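Side-chain contacts in thiol-disulfide oxidoreductase (Bacteroides thetaiotaomicron, PDB 3FW2), which probably acts as a thiol-disulfide oxidoreductase of the TlpA-like family, this chain being its C-terminal, thioredoxin-like domain: residues S76-V79 / Q83-D86; V98-F101 / N105-V108; N120-L123 / I129-K132. One frame throughout, in Å; residues are numbered along the deposited sequence.

Contact 1: residues S76-V79 / Q83-D86; sequences SLDV and QWKD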
loop_
_atom_site.group_PDB
_atom_site.type_symbol
_atom_site.label_atom_id
_atom_site.label_comp_id
_atom_site.label_asym_id
_atom_site.label_seq_id
_atom_site.Cartn_x
_atom_site.Cartn_y
_atom_site.Cartn_z
ATOM N N SER A 76 6.420 2.474 9.319
ATOM C CA SER A 76 5.682 3.168 8.282
ATOM C C SER A 76 6.182 2.871 6.890
ATOM O O SER A 76 7.399 2.743 6.667
ATOM C CB SER A 76 5.739 4.666 8.478
ATOM O OG SER A 76 5.053 5.353 7.414
ATOM N N LEU A 77 5.239 2.832 5.958
ATOM C CA LEU A 77 5.521 2.742 4.534
ATOM C C LEU A 77 5.380 4.098 3.838
ATOM O O LEU A 77 5.190 4.183 2.609
ATOM C CB LEU A 77 4.667 1.643 3.884
ATOM C CG LEU A 77 4.811 0.290 4.559
ATOM C CD1 LEU A 77 3.887 -0.693 3.833
ATOM C CD2 LEU A 77 6.268 -0.236 4.597
ATOM N N ASP A 78 5.498 5.175 4.596
ATOM C CA ASP A 78 5.590 6.511 4.019
ATOM C C ASP A 78 6.847 6.682 3.139
ATOM O O ASP A 78 7.900 6.029 3.356
ATOM C CB ASP A 78 5.646 7.575 5.105
ATOM C CG ASP A 78 4.291 7.958 5.617
ATOM O OD1 ASP A 78 3.528 8.520 4.819
ATOM O OD2 ASP A 78 3.988 7.721 6.790
ATOM N N VAL A 79 6.730 7.599 2.190
ATOM C CA VAL A 79 7.869 8.020 1.351
ATOM C C VAL A 79 8.343 9.407 1.683
ATOM O O VAL A 79 9.473 9.789 1.311
ATOM C CB VAL A 79 7.515 7.969 -0.117
ATOM C CG1 VAL A 79 7.361 6.454 -0.549
ATOM C CG2 VAL A 79 6.316 8.855 -0.409
ATOM N N GLN A 83 5.648 14.230 6.166
ATOM C CA GLN A 83 4.298 13.695 6.305
ATOM C C GLN A 83 4.247 12.619 7.386
ATOM O O GLN A 83 3.258 12.549 8.170
ATOM C CB GLN A 83 3.750 13.201 4.987
ATOM C CG GLN A 83 3.479 14.343 4.071
ATOM C CD GLN A 83 3.302 13.915 2.663
ATOM O OE1 GLN A 83 2.774 12.842 2.389
ATOM N NE2 GLN A 83 3.746 14.762 1.726
ATOM N N TRP A 84 5.296 11.792 7.444
ATOM C CA TRP A 84 5.427 10.741 8.445
ATOM C C TRP A 84 5.502 11.343 9.845
ATOM O O TRP A 84 4.730 10.988 10.748
ATOM C CB TRP A 84 6.674 9.892 8.147
ATOM C CG TRP A 84 7.015 8.872 9.150
ATOM C CD1 TRP A 84 6.244 7.862 9.611
ATOM C CD2 TRP A 84 8.255 8.784 9.824
ATOM N NE1 TRP A 84 6.943 7.114 10.529
ATOM C CE2 TRP A 84 8.187 7.669 10.685
ATOM C CE3 TRP A 84 9.422 9.549 9.784
ATOM C CZ2 TRP A 84 9.233 7.273 11.475
ATOM C CZ3 TRP A 84 10.493 9.142 10.588
ATOM C CH2 TRP A 84 10.397 8.010 11.410
ATOM N N LYS A 85 6.404 12.295 10.046
ATOM C CA LYS A 85 6.512 12.929 11.347
ATOM C C LYS A 85 5.251 13.689 11.743
ATOM O O LYS A 85 4.876 13.722 12.932
ATOM C CB LYS A 85 7.703 13.918 11.373
ATOM C CG LYS A 85 9.053 13.207 11.311
ATOM C CD LYS A 85 10.222 14.225 11.336
ATOM C CE LYS A 85 11.558 13.489 11.485
ATOM N NZ LYS A 85 12.697 14.436 11.778
ATOM N N ASP A 86 4.622 14.339 10.783
ATOM C CA ASP A 86 3.401 15.099 11.100
ATOM C C ASP A 86 2.316 14.148 11.635
ATOM O O ASP A 86 1.586 14.513 12.570
ATOM C CB ASP A 86 2.863 15.811 9.873
ATOM C CG ASP A 86 3.714 17.016 9.461
ATOM O OD1 ASP A 86 4.601 17.504 10.218
ATOM O OD2 ASP A 86 3.456 17.513 8.351
#
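The carboxylate of D78 meets the indole of W84 at its carbon edge, not at its N-H. OD2 of D78 lies near the ring plane, 3.6 Å from CD1 of W84, whereas NE1 of W84 is 4.8 Å from that oxygen, and the planes of carboxylate and ring stand 53° apart. The setting is an ST turn in the loop that leads from strand 70-76 to helix 81-90 of the thioredoxin-like domain: OG of S76 accepts from the backbone N of D78 at 2.9 Å, with a nearly straight N-H...O angle of 158°. Beside the carboxylate, CB of S76 approaches the five-membered ring obliquely, 3.4 Å from NE1 of W84. The indole gets there because CG of W84 is anti to the backbone N (chi1 174°), which carries the ring from the first turn of the helix back to the end of the strand. W41 meets the same indole with its own ring, and C99 packs on it too, so the buried indole is flanked by an aromatic ring and a cysteine. The carboxylate is held at both oxygens: OD1 of D78 is hydrogen-bonded to OG of S43. OG of S76 thus serves twice, accepting from the main chain and donating to OD2 of D78 at 2.7 Å, from above the carboxylate plane.

Contact 2: residues V98-F101 / N105-V108; sequences VCDF and NSEV
A single short direct hydrogen bond, backed by two water bridges, joins the segments, a polar link between the loop that follows strand 96-98 and the start of helix 107-111. OG of S106 donates to OD1 of D100 at 2.6 Å, reaching the oxygen on its syn side but 32° out of the carboxylate plane. The other oxygen, OD2 of D100, works through solvent. Water 2 donates to OD2 of D100 at 2.6 Å and accepts from N of E107 at 2.9 Å; water 1 likewise links OD2 of D100 to N of V108, 2.8 Å from that nitrogen. S106 occupies the N-cap position of this helix in the thioredoxin-like domain, yet its side chain makes no capping bond, and the first amides instead reach an acidic group through water. A negative charge there would probably suit the positive end of the helix. CG of D100 sits between the backbone N and the carbonyl carbon (chi1 72°), turning the carboxylate toward S106. Replacing D100 with an alanine would probably leave the S106 hydroxyl without this acceptor and both waters without their carboxylate partner. OD1 of D100 also accepts from N of G102, tying the carboxylate to its own loop.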
loop_
_atom_site.group_PDB
_atom_site.type_symbol
_atom_site.label_atom_id
_atom_site.label_comp_id
_atom_site.label_asym_id
_atom_site.label_seq_id
_atom_site.Cartn_x
_atom_site.Cartn_y
_atom_site.Cartn_z
ATOM N N VAL A 98 9.541 3.870 13.195
ATOM C CA VAL A 98 10.616 3.831 12.185
ATOM C C VAL A 98 10.064 3.893 10.767
ATOM O O VAL A 98 8.875 3.571 10.526
ATOM C CB VAL A 98 11.488 2.560 12.357
ATOM C CG1 VAL A 98 12.197 2.495 13.771
ATOM C CG2 VAL A 98 10.686 1.295 12.061
ATOM N N CYS A 99 10.934 4.342 9.830
ATOM C CA CYS A 99 10.585 4.483 8.438
ATOM C C CYS A 99 11.857 4.736 7.631
ATOM O O CYS A 99 12.627 5.593 8.000
ATOM C CB CYS A 99 9.614 5.668 8.262
ATOM S SG CYS A 99 9.011 5.826 6.565
ATOM N N ASP A 100 12.057 4.008 6.544
ATOM C CA ASP A 100 13.244 4.210 5.696
ATOM C C ASP A 100 12.870 4.906 4.393
ATOM O O ASP A 100 13.705 5.118 3.519
ATOM C CB ASP A 100 14.011 2.918 5.470
ATOM C CG ASP A 100 13.326 1.951 4.556
ATOM O OD1 ASP A 100 12.216 2.219 4.044
ATOM O OD2 ASP A 100 13.933 0.852 4.347
ATOM N N PHE A 101 11.618 5.342 4.281
ATOM C CA PHE A 101 11.102 6.061 3.110
ATOM C C PHE A 101 11.140 5.348 1.801
ATOM O O PHE A 101 10.906 5.966 0.750
ATOM C CB PHE A 101 11.732 7.493 3.040
ATOM C CG PHE A 101 11.815 8.092 4.375
ATOM C CD1 PHE A 101 10.642 8.451 5.038
ATOM C CD2 PHE A 101 13.016 8.166 5.054
ATOM C CE1 PHE A 101 10.685 8.899 6.308
ATOM C CE2 PHE A 101 13.058 8.650 6.347
ATOM C CZ PHE A 101 11.900 9.000 6.965
ATOM N N ASN A 105 8.145 -0.052 -1.821
ATOM C CA ASN A 105 9.430 -0.666 -2.226
ATOM C C ASN A 105 10.392 -0.853 -1.012
ATOM O O ASN A 105 11.542 -1.260 -1.192
ATOM C CB ASN A 105 10.080 0.213 -3.327
ATOM C CG ASN A 105 9.205 0.364 -4.604
ATOM O OD1 ASN A 105 8.526 -0.591 -5.035
ATOM N ND2 ASN A 105 9.208 1.594 -5.204
ATOM N N SER A 106 9.997 -0.465 0.192
ATOM C CA SER A 106 10.776 -0.685 1.434
ATOM C C SER A 106 11.049 -2.190 1.589
ATOM O O SER A 106 10.120 -3.027 1.504
ATOM C CB SER A 106 10.015 -0.166 2.686
ATOM O OG SER A 106 10.832 -0.014 3.875
ATOM N N GLU A 107 12.320 -2.573 1.813
ATOM C CA GLU A 107 12.632 -4.008 1.891
ATOM C C GLU A 107 11.771 -4.717 2.942
ATOM O O GLU A 107 11.354 -5.849 2.753
ATOM C CB GLU A 107 14.122 -4.226 2.253
ATOM C CG GLU A 107 15.088 -3.887 1.145
ATOM C CD GLU A 107 14.945 -4.769 -0.069
ATOM O OE1 GLU A 107 15.095 -6.006 0.023
ATOM O OE2 GLU A 107 14.751 -4.207 -1.155
ATOM N N VAL A 108 11.528 -4.073 4.053
ATOM C CA VAL A 108 10.781 -4.688 5.151
ATOM C C VAL A 108 9.369 -5.101 4.710
ATOM O O VAL A 108 8.845 -6.158 5.139
ATOM C CB VAL A 108 10.759 -3.808 6.444
ATOM C CG1 VAL A 108 9.974 -2.482 6.220
ATOM C CG2 VAL A 108 10.282 -4.615 7.653
HETATM O O HOH W 1 13.234 -1.974 4.810
HETATM O O HOH W 2 14.319 -0.469 2.085
#

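Contact 3: residues N120-L123 / I129-K132; sequences NILL and ILAK
I121 and I129 meet on one face of this contact. With CG1 anti to the backbone N (chi1 -172°), I121 sends its terminal methyl obliquely across the strand boundary, where CD1 of I121 lies 3.6 Å from CG2 of I129. L123 lies alongside I129 and points the same way, its CD2 3.8 Å from CG1 of I129, so the I129 side chain is touched by two neighbours on one face of the sheet. K132 shares that face: its aliphatic stem lies beside I121, CG of K132 being 3.9 Å from CG1 of I121, while the chain bends farther out and delivers NZ to the backbone O of S5. On the other face, CB of L122 lies 4.5 Å from CB of A131, and CG of L122 meets CD1 of L130.

The backbones set this register. The short strand axes run antiparallel at 156°, and N of L122 donates to O of A131 at 2.9 Å with an angle of 160°. A second bond runs from N of L130 to O of L122 at 2.8 Å. Because L130 and A131 both face L122, this is a classic beta bulge: I121-K132 and L123-I129 are non-hydrogen-bonded pairs, but the register slips by one between L122 and L123. The extra residue brings CB of L130 to 3.6 Å from O of L122.

Farther out, I38 of strand 35-41 packs on I121 and L123, whereas the opposite face, with L122, is covered by K142, I143 and I146 of helix 136-149. N120 binds O of L134 through ND2, and an acetate ion, probably from the crystallisation liquor, lies close to its side chain. The whole is the C-terminal beta hairpin of a thioredoxin fold, bulged at L130-A131 and backed by the last helix.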
loop_
_atom_site.group_PDB
_atom_site.type_symbol
_atom_site.label_atom_id
_atom_site.label_comp_id
_atom_site.label_asym_id
_atom_site.label_seq_id
_atom_site.Cartn_x
_atom_site.Cartn_y
_atom_site.Cartn_z
ATOM N N ASN A 120 -0.324 -6.060 11.256
ATOM C CA ASN A 120 0.572 -6.231 12.392
ATOM C C ASN A 120 1.123 -7.662 12.493
ATOM O O ASN A 120 0.695 -8.590 11.779
ATOM C CB ASN A 120 -0.056 -5.738 13.695
ATOM C CG ASN A 120 -1.208 -6.570 14.136
ATOM O OD1 ASN A 120 -1.112 -7.786 14.127
ATOM N ND2 ASN A 120 -2.301 -5.912 14.586
ATOM N N ILE A 121 2.125 -7.817 13.336
ATOM C CA ILE A 121 2.755 -9.100 13.546
ATOM C C ILE A 121 3.287 -9.107 14.954
ATOM O O ILE A 121 3.769 -8.079 15.439
ATOM C CB ILE A 121 3.837 -9.416 12.482
ATOM C CG1 ILE A 121 4.325 -10.865 12.630
ATOM C CG2 ILE A 121 5.045 -8.503 12.615
ATOM C CD1 ILE A 121 5.106 -11.411 11.426
ATOM N N LEU A 122 3.205 -10.253 15.607
ATOM C CA LEU A 122 3.608 -10.405 17.014
ATOM C C LEU A 122 4.705 -11.428 17.085
ATOM O O LEU A 122 4.529 -12.516 16.584
ATOM C CB LEU A 122 2.418 -10.847 17.840
ATOM C CG LEU A 122 2.593 -11.096 19.341
ATOM C CD1 LEU A 122 3.036 -9.771 20.065
ATOM C CD2 LEU A 122 1.289 -11.613 19.932
ATOM N N LEU A 123 5.820 -11.027 17.694
ATOM C CA LEU A 123 6.989 -11.872 17.851
ATOM C C LEU A 123 7.197 -12.246 19.288
ATOM O O LEU A 123 7.065 -11.415 20.177
ATOM C CB LEU A 123 8.219 -11.138 17.382
ATOM C CG LEU A 123 8.198 -10.465 16.005
ATOM C CD1 LEU A 123 9.603 -9.869 15.574
ATOM C CD2 LEU A 123 7.715 -11.540 15.000
ATOM N N ILE A 129 7.569 -15.917 15.072
ATOM C CA ILE A 129 6.316 -15.320 14.682
ATOM C C ILE A 129 5.170 -16.052 15.348
ATOM O O ILE A 129 4.886 -17.247 15.015
ATOM C CB ILE A 129 6.137 -15.286 13.165
ATOM C CG1 ILE A 129 7.226 -14.403 12.547
ATOM C CG2 ILE A 129 4.711 -14.748 12.778
ATOM C CD1 ILE A 129 7.344 -14.514 11.052
ATOM N N LEU A 130 4.531 -15.348 16.288
ATOM C CA LEU A 130 3.399 -15.889 17.060
ATOM C C LEU A 130 2.035 -15.710 16.393
ATOM O O LEU A 130 1.187 -16.610 16.447
ATOM C CB LEU A 130 3.356 -15.300 18.473
ATOM C CG LEU A 130 4.589 -15.471 19.352
ATOM C CD1 LEU A 130 4.450 -14.686 20.691
ATOM C CD2 LEU A 130 4.835 -17.001 19.584
ATOM N N ALA A 131 1.799 -14.564 15.779
ATOM C CA ALA A 131 0.512 -14.246 15.189
ATOM C C ALA A 131 0.663 -13.063 14.268
ATOM O O ALA A 131 1.607 -12.300 14.373
ATOM C CB ALA A 131 -0.501 -13.874 16.284
ATOM N N LYS A 132 -0.276 -12.950 13.347
ATOM C CA LYS A 132 -0.341 -11.828 12.437
ATOM C C LYS A 132 -1.746 -11.259 12.405
ATOM O O LYS A 132 -2.755 -12.020 12.471
ATOM C CB LYS A 132 0.038 -12.261 11.025
ATOM C CG LYS A 132 1.455 -12.751 10.874
ATOM C CD LYS A 132 1.691 -13.600 9.625
ATOM C CE LYS A 132 1.602 -12.781 8.379
ATOM N NZ LYS A 132 2.617 -13.249 7.300
#

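Overall arrangement
The contacts follow one another along the chain without overlap, all within one thioredoxin-like domain. Contacts 1 and 2 are neighbours, their centres 10 Å apart: they adjoin the ends of the parallel strands 70-76 and 96-98, and N of S76 probably bonds to O of V98 at 2.9 Å, while C99 packs against W84. Contact 3 lies toward the other edge of the same five-stranded mixed sheet, its centre 23 Å from that of contact 1 and 19 Å from that of contact 2, touching neither. Strand 35-41 stands between the two groups: contacts 1 and 2 lie at the ends of strands on one side of it, and contact 3 is a hairpin on the other.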